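Local coordinates for protein beta-N-acetylhexosaminidase (Arthrobacter aurescens, PDB 3RCN) that probably hydrolyses terminal non-reducing N-acetyl-D-hexosamine residues from N-acetyl-beta-D-hexosaminides, as a member of glycosyl hydrolase family 20, at residues G33-L38 / R68-P73; I310-D315 / R360-W365; G376-S381 / D397-P402. One frame throughout, in Å; residues are numbered along the deposited sequence.

Contact 1. Residues G33-L38 / R68-P73; sequences GADPEL and RLLLDP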
# COMPACT_ATOMS: atom_id res chain seq x y z
N GLY A 33 -24.45 -0.11 -18.62
CA GLY A 33 -25.80 -0.06 -18.08
C GLY A 33 -26.05 -0.93 -16.86
O GLY A 33 -25.40 -1.95 -16.69
N ALA A 34 -27.00 -0.57 -16.01
CA ALA A 34 -27.40 -1.46 -14.92
C ALA A 34 -28.84 -1.25 -14.45
O ALA A 34 -29.36 -0.14 -14.47
CB ALA A 34 -26.42 -1.35 -13.75
N ASP A 35 -29.48 -2.33 -14.01
CA ASP A 35 -30.72 -2.24 -13.25
C ASP A 35 -30.43 -1.64 -11.85
O ASP A 35 -29.33 -1.79 -11.32
CB ASP A 35 -31.39 -3.61 -13.14
CG ASP A 35 -32.07 -4.06 -14.44
OD1 ASP A 35 -32.48 -3.19 -15.25
OD2 ASP A 35 -32.20 -5.28 -14.66
N PRO A 36 -31.43 -0.95 -11.26
CA PRO A 36 -31.24 -0.15 -10.04
C PRO A 36 -30.51 -0.88 -8.92
O PRO A 36 -29.67 -0.29 -8.23
CB PRO A 36 -32.68 0.13 -9.59
CG PRO A 36 -33.47 0.09 -10.85
CD PRO A 36 -32.83 -0.96 -11.71
N GLU A 37 -30.83 -2.16 -8.76
CA GLU A 37 -30.21 -3.00 -7.74
C GLU A 37 -28.70 -3.14 -7.91
O GLU A 37 -27.97 -3.32 -6.95
CB GLU A 37 -30.85 -4.40 -7.76
CG GLU A 37 -32.33 -4.42 -7.41
CD GLU A 37 -33.23 -4.21 -8.61
OE1 GLU A 37 -32.71 -4.14 -9.75
OE2 GLU A 37 -34.46 -4.11 -8.41
N LEU A 38 -28.25 -3.09 -9.17
CA LEU A 38 -26.86 -3.29 -9.54
C LEU A 38 -26.03 -2.00 -9.74
O LEU A 38 -24.89 -2.06 -10.17
CB LEU A 38 -26.79 -4.16 -10.79
CG LEU A 38 -27.23 -5.62 -10.71
CD1 LEU A 38 -27.84 -6.01 -9.36
CD2 LEU A 38 -28.17 -5.96 -11.87
N ARG A 68 -23.83 -4.62 -19.85
CA ARG A 68 -25.12 -4.57 -19.14
C ARG A 68 -25.11 -5.45 -17.90
O ARG A 68 -24.74 -6.62 -17.98
CB ARG A 68 -26.24 -5.05 -20.05
CG ARG A 68 -26.20 -4.43 -21.41
CD ARG A 68 -27.14 -5.09 -22.40
NE ARG A 68 -26.95 -4.48 -23.70
CZ ARG A 68 -27.23 -5.06 -24.86
NH1 ARG A 68 -27.73 -6.28 -24.90
NH2 ARG A 68 -26.99 -4.40 -25.99
N LEU A 69 -25.50 -4.88 -16.76
CA LEU A 69 -25.70 -5.65 -15.54
C LEU A 69 -27.20 -5.76 -15.27
O LEU A 69 -27.84 -4.78 -14.88
CB LEU A 69 -24.98 -5.00 -14.36
CG LEU A 69 -23.56 -4.52 -14.66
CD1 LEU A 69 -22.98 -3.80 -13.46
CD2 LEU A 69 -22.67 -5.68 -15.10
N LEU A 70 -27.74 -6.96 -15.45
CA LEU A 70 -29.19 -7.16 -15.39
C LEU A 70 -29.64 -8.03 -14.22
O LEU A 70 -29.04 -9.08 -13.94
CB LEU A 70 -29.69 -7.78 -16.70
CG LEU A 70 -29.33 -6.94 -17.92
CD1 LEU A 70 -29.60 -7.72 -19.17
CD2 LEU A 70 -30.10 -5.63 -17.90
N LEU A 71 -30.69 -7.60 -13.54
CA LEU A 71 -31.27 -8.36 -12.43
C LEU A 71 -32.09 -9.53 -12.93
O LEU A 71 -33.00 -9.36 -13.75
CB LEU A 71 -32.15 -7.47 -11.56
CG LEU A 71 -32.56 -8.17 -10.27
CD1 LEU A 71 -31.62 -7.75 -9.15
CD2 LEU A 71 -34.00 -7.85 -9.91
N ASP A 72 -31.76 -10.73 -12.43
CA ASP A 72 -32.51 -11.95 -12.69
C ASP A 72 -32.93 -12.62 -11.38
O ASP A 72 -32.14 -13.38 -10.79
CB ASP A 72 -31.73 -12.95 -13.56
CG ASP A 72 -32.51 -14.25 -13.79
OD1 ASP A 72 -33.61 -14.42 -13.22
OD2 ASP A 72 -32.00 -15.11 -14.54
N PRO A 73 -34.15 -12.34 -10.91
CA PRO A 73 -34.60 -12.77 -9.57
C PRO A 73 -34.57 -14.29 -9.39
O PRO A 73 -34.59 -14.76 -8.25
CB PRO A 73 -36.03 -12.24 -9.48
CG PRO A 73 -36.20 -11.29 -10.67
CD PRO A 73 -35.24 -11.76 -11.71
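Leu69 O is gripped by two groups at the end of strand 32-34 and just past it. Asp35 N donates to it over 3.1 Å, almost in line with the carbonyl bond. Ala34 CA adds a CA-H...O contact, 3.3 Å from Leu69 O. At the other end of the same residue, Leu69 N donates to Gly33 O at 2.9 Å. This is parallel pairing, with Gly33 beside Arg68 and Ala34 beside Leu69.

Strand 32-34 then ends, and a side chain carries the pairing one step further. Asp35 CG stands anti to its carbonyl carbon, beside its own backbone N (chi1 -75°). Asp35 OD2 accepts Leu71 N at 3.0 Å, with the N-H arriving on the anti side of the carboxylate at a fairly straight 164°. A long, weak ion pair joins the same oxygen to Arg63. An alanine in place of Asp35 would probably leave Leu71 N without this acceptor and the end of strand 67-71 less firmly tied to the turn.

After Asp35 the chain makes a short 3-10 turn, closed by Leu38 N on Asp35 O. The turn brings the side chains of Glu37 and Leu38 back against the second strand. Leu38 CB packs 4.1 Å from Leu69 CB. From the strand, Ala34 CB packs on the same Leu69 CB at 4.0 Å. With CG anti to its backbone N (chi1 -170°), the Leu71 side chain extends toward the turn, and its CD1 lies 3.7 Å from Glu37 CB. The side chains of Glu37 and Leu71 cross at about a right angle.

The contact belongs to a beta-alpha-beta unit of strand 32-34, helix 39-53 and strand 67-71. Arg42 of that helix touches Ala34 and Leu69. Strand 32-34 is outermost in its sheet within the chain, while strand 67-71 pairs on its other side with strand 88-92.

Contact 2. Residues I310-D315 / R360-W365; sequences ISLGGD and RATSVW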
# COMPACT_ATOMS: atom_id res chain seq x y z
N ILE A 310 -19.96 -10.74 15.76
CA ILE A 310 -18.83 -10.05 16.36
C ILE A 310 -18.05 -11.10 17.13
O ILE A 310 -18.63 -11.89 17.85
CB ILE A 310 -19.33 -8.93 17.28
CG1 ILE A 310 -19.87 -7.79 16.41
CG2 ILE A 310 -18.25 -8.47 18.23
CD1 ILE A 310 -20.30 -6.60 17.18
N SER A 311 -16.74 -11.16 16.94
CA SER A 311 -15.96 -12.26 17.50
C SER A 311 -15.41 -11.92 18.88
O SER A 311 -14.84 -10.85 19.08
CB SER A 311 -14.82 -12.68 16.57
OG SER A 311 -13.96 -13.61 17.20
N LEU A 312 -15.66 -12.81 19.83
CA LEU A 312 -15.09 -12.69 21.16
C LEU A 312 -13.87 -13.56 21.42
O LEU A 312 -13.34 -13.54 22.53
CB LEU A 312 -16.15 -12.89 22.24
CG LEU A 312 -17.26 -11.85 22.22
CD1 LEU A 312 -18.33 -12.18 23.25
CD2 LEU A 312 -16.70 -10.46 22.45
N GLY A 313 -13.41 -14.31 20.43
CA GLY A 313 -12.29 -15.20 20.71
C GLY A 313 -12.66 -16.33 21.66
O GLY A 313 -13.48 -17.18 21.32
N GLY A 314 -11.99 -16.39 22.80
CA GLY A 314 -12.28 -17.37 23.83
C GLY A 314 -11.24 -18.47 23.86
O GLY A 314 -11.29 -19.38 24.69
N ASP A 315 -10.29 -18.39 22.93
CA ASP A 315 -9.26 -19.40 22.82
C ASP A 315 -8.21 -19.22 23.91
O ASP A 315 -8.00 -18.12 24.43
CB ASP A 315 -8.59 -19.35 21.43
CG ASP A 315 -7.86 -18.02 21.18
OD1 ASP A 315 -8.48 -16.96 21.39
OD2 ASP A 315 -6.68 -18.05 20.76
N ARG A 360 -26.66 -8.61 17.68
CA ARG A 360 -25.57 -9.34 17.05
C ARG A 360 -25.38 -10.73 17.63
O ARG A 360 -25.44 -10.93 18.85
CB ARG A 360 -24.25 -8.57 17.20
CG ARG A 360 -24.35 -7.08 16.88
CD ARG A 360 -24.84 -6.81 15.46
NE ARG A 360 -25.01 -5.37 15.26
CZ ARG A 360 -24.07 -4.57 14.78
NH1 ARG A 360 -22.89 -5.06 14.43
NH2 ARG A 360 -24.31 -3.26 14.65
N ALA A 361 -25.14 -11.69 16.74
CA ALA A 361 -24.68 -13.02 17.12
C ALA A 361 -23.21 -12.94 17.53
O ALA A 361 -22.51 -12.01 17.16
CB ALA A 361 -24.87 -13.97 15.97
N THR A 362 -22.75 -13.92 18.30
CA THR A 362 -21.36 -13.97 18.75
C THR A 362 -20.56 -15.01 17.98
O THR A 362 -21.09 -16.04 17.55
CB THR A 362 -21.26 -14.29 20.25
OG1 THR A 362 -21.68 -13.15 21.01
CG2 THR A 362 -19.83 -14.62 20.65
N SER A 363 -19.28 -14.73 17.78
CA SER A 363 -18.40 -15.68 17.15
C SER A 363 -17.29 -16.05 18.15
O SER A 363 -16.75 -15.18 18.83
CB SER A 363 -17.83 -15.08 15.87
OG SER A 363 -16.96 -15.99 15.22
N VAL A 364 -16.96 -17.34 18.24
CA VAL A 364 -15.90 -17.80 19.15
C VAL A 364 -15.09 -18.94 18.54
O VAL A 364 -15.51 -19.55 17.56
CB VAL A 364 -16.48 -18.29 20.50
CG1 VAL A 364 -17.32 -17.21 21.15
CG2 VAL A 364 -17.31 -19.54 20.30
N TRP A 365 -13.94 -19.23 19.13
CA TRP A 365 -13.11 -20.34 18.65
C TRP A 365 -13.52 -21.73 19.17
O TRP A 365 -13.06 -22.74 18.65
CB TRP A 365 -11.63 -20.08 18.94
CG TRP A 365 -11.09 -18.88 18.24
CD1 TRP A 365 -10.77 -17.67 18.79
CD2 TRP A 365 -10.84 -18.76 16.84
NE1 TRP A 365 -10.33 -16.81 17.81
CE2 TRP A 365 -10.36 -17.45 16.61
CE3 TRP A 365 -10.98 -19.63 15.75
CZ2 TRP A 365 -10.02 -17.01 15.35
CZ3 TRP A 365 -10.63 -19.18 14.51
CH2 TRP A 365 -10.16 -17.88 14.31
O HOH W 1 -14.17 -16.31 16.17
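Asp315 and Trp365 lie side by side and point the same way, with carboxylate and ring planes 64° apart. Asp315 OD1 comes within 3.5 Å of Trp365 CD1. Asp315 precedes Glu316, the predicted proton donor. The two are consistent with the Asp-Glu pair of family 20, in which the aspartate helps to position the substrate's acetamido group. A glycerol, probably from the crystallisation liquor, makes a weak hydrogen bond to Asp315 OD2, which is consistent with a pocket here.

Just behind, Trp365 N donates to Gly313 O at 3.0 Å and fixes the base of the tryptophan. Trp365 NE1 bonds to Glu243, which helps to set the ring's rotation. A water sits over the centre of one ring face, 4.0 Å above its plane. It bridges the two serines, at 2.9 Å from Ser311 OG and 3.0 Å from Ser363 OG. Both hydroxyls are anti to their backbone N, on the same face of the sheet.

The parallel ladder beneath positions these groups. Leu312 N donates to Ser363 O at 2.8 Å, and Ser363 N to Ile310 O at 2.9 Å. Ile310 N reaches Ala361 O more loosely. Leu312 CD1 reaches Thr362 CG2, on the face away from the serines, at 3.9 Å; the side chains cross at about a right angle. Arg360 NH1 bonds to the backbone oxygens of Phe305 and Ser307, which hold the guanidinium beside Ile310 CD1.

Helices 288-304 and 342-357 pack on the face of Ile310 and Thr362. Strand 309-313 also makes backbone hydrogen bonds to Pro242, Ile244 and Val246, and strand 361-364 pairs with strand 378-381.

Contact 3. Residues G376-S381 / D397-P402; sequences GALVAS and DVVMCP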
# COMPACT_ATOMS: atom_id res chain seq x y z
N GLY A 376 -27.66 -17.51 17.58
CA GLY A 376 -26.87 -17.30 16.39
C GLY A 376 -25.38 -17.48 16.59
O GLY A 376 -24.59 -17.07 15.74
N ALA A 377 -24.99 -18.10 17.71
CA ALA A 377 -23.56 -18.30 17.97
C ALA A 377 -22.88 -19.08 16.85
O ALA A 377 -23.36 -20.12 16.41
CB ALA A 377 -23.33 -18.97 19.29
N LEU A 378 -21.76 -18.53 16.40
CA LEU A 378 -20.94 -19.12 15.36
C LEU A 378 -19.66 -19.64 15.99
O LEU A 378 -18.96 -18.92 16.72
CB LEU A 378 -20.59 -18.04 14.33
CG LEU A 378 -19.59 -18.43 13.25
CD1 LEU A 378 -20.12 -19.63 12.50
CD2 LEU A 378 -19.40 -17.26 12.33
N VAL A 379 -19.35 -20.90 15.71
CA VAL A 379 -18.09 -21.47 16.14
C VAL A 379 -17.09 -21.57 14.99
O VAL A 379 -17.41 -22.09 13.93
CB VAL A 379 -18.28 -22.85 16.75
CG1 VAL A 379 -16.95 -23.37 17.30
CG2 VAL A 379 -19.31 -22.78 17.84
N ALA A 380 -15.87 -21.08 15.21
CA ALA A 380 -14.81 -21.29 14.23
C ALA A 380 -13.95 -22.44 14.73
O ALA A 380 -13.16 -22.29 15.67
CB ALA A 380 -13.98 -20.02 14.09
N SER A 381 -14.06 -23.57 14.05
CA SER A 381 -13.46 -24.80 14.54
C SER A 381 -12.08 -25.04 13.96
O SER A 381 -11.94 -25.36 12.77
CB SER A 381 -14.35 -25.99 14.19
OG SER A 381 -13.73 -27.19 14.61
N ASP A 397 -23.87 -22.79 14.81
CA ASP A 397 -23.43 -22.66 13.41
C ASP A 397 -21.91 -22.74 13.35
O ASP A 397 -21.21 -22.24 14.23
CB ASP A 397 -23.91 -21.36 12.77
CG ASP A 397 -25.39 -21.39 12.43
OD1 ASP A 397 -25.96 -22.49 12.31
OD2 ASP A 397 -25.99 -20.30 12.29
N VAL A 398 -21.40 -23.38 12.32
CA VAL A 398 -19.98 -23.70 12.24
C VAL A 398 -19.34 -23.16 10.95
O VAL A 398 -19.96 -23.12 9.89
CB VAL A 398 -19.80 -25.22 12.30
CG1 VAL A 398 -18.36 -25.63 12.02
CG2 VAL A 398 -20.26 -25.74 13.65
N VAL A 399 -18.09 -22.71 11.06
CA VAL A 399 -17.23 -22.49 9.91
C VAL A 399 -15.92 -23.22 10.18
O VAL A 399 -15.38 -23.13 11.29
CB VAL A 399 -16.97 -20.99 9.67
CG1 VAL A 399 -18.27 -20.28 9.39
CG2 VAL A 399 -16.30 -20.38 10.86
N MSE A 400 -15.43 -23.97 9.21
CA MSE A 400 -14.21 -24.75 9.41
C MSE A 400 -12.94 -23.96 9.09
O MSE A 400 -12.81 -23.32 8.04
CB MSE A 400 -14.23 -26.03 8.58
CG MSE A 400 -15.41 -26.93 8.85
SE MSE A 400 -15.34 -27.70 10.64
CE MSE A 400 -13.56 -28.51 10.50
N CYS A 401 -12.01 -23.99 10.03
CA CYS A 401 -10.66 -23.52 9.81
C CYS A 401 -9.69 -24.41 10.56
O CYS A 401 -9.12 -24.00 11.57
CB CYS A 401 -10.51 -22.06 10.25
SG CYS A 401 -11.31 -21.64 11.80
N PRO A 402 -9.52 -25.65 10.09
CA PRO A 402 -8.64 -26.60 10.78
C PRO A 402 -7.21 -26.08 10.86
O PRO A 402 -6.69 -25.62 9.85
CB PRO A 402 -8.70 -27.85 9.89
CG PRO A 402 -9.93 -27.68 9.05
CD PRO A 402 -10.12 -26.21 8.87
O HOH W 2 -24.50 -17.72 13.39
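Asp397 opens the pairing: its N donates to Ala377 O at 3.2 Å, in a rather bent bond. Asp397 O then takes Val379 N at 2.7 Å, nearly straight, and also faces Leu378 CA in a CA-H...O contact. OD1 of its carboxylate accepts the backbone N of Arg448.

Val398 points to the opposite face, where it meets Ala391 and Leu392 of helix 385-393. Val399 uses both its backbone groups, its N donating to Val379 O and its O accepting Ser381 N at 3.1 Å. Its two methyls part: CG1 lies 3.7 Å from Leu378 CD1, and CG2 4.0 Å from Ala380 CB. The side chains of Leu378 and Val399 cross at about a right angle.

Met400 is present as selenomethionine. A bend at chi2 (-68°) places its SE 4.1 Å from Ser381 CB. Cys401 closes the ladder. Its N donates to Ser381 O from above the carbonyl plane, and its SG rests 3.9 Å from Ala380 CB.

The two strands belong to a beta-alpha-beta unit of the catalytic barrel, with helix 385-393 between them. Strands 361-364 and 449-456 flank the pair, and Tyr140 of strand 140-146 touches Leu378 and Val399.

Overall arrangement
The contacts follow one another along the chain, each closing before the next opens. Contact 1 lies in the family 20 domain 2, in a mixed sheet of its own. Contacts 2 and 3 both lie in the TIM-barrel-type catalytic domain. Their centres are about 9 Å apart, while the centre of contact 1 is about 36 Å from that of contact 2 and about 34 Å from that of contact 3. Strands 361-364 and 378-381 are neighbours in the barrel sheet. Thr362 O and Leu378 N are probably hydrogen-bonded, as are Val364 O and Ala380 N. The four strands therefore run side by side in the barrel wall. Contact 2 reaches the predicted catalytic site, and contact 1 is far from it.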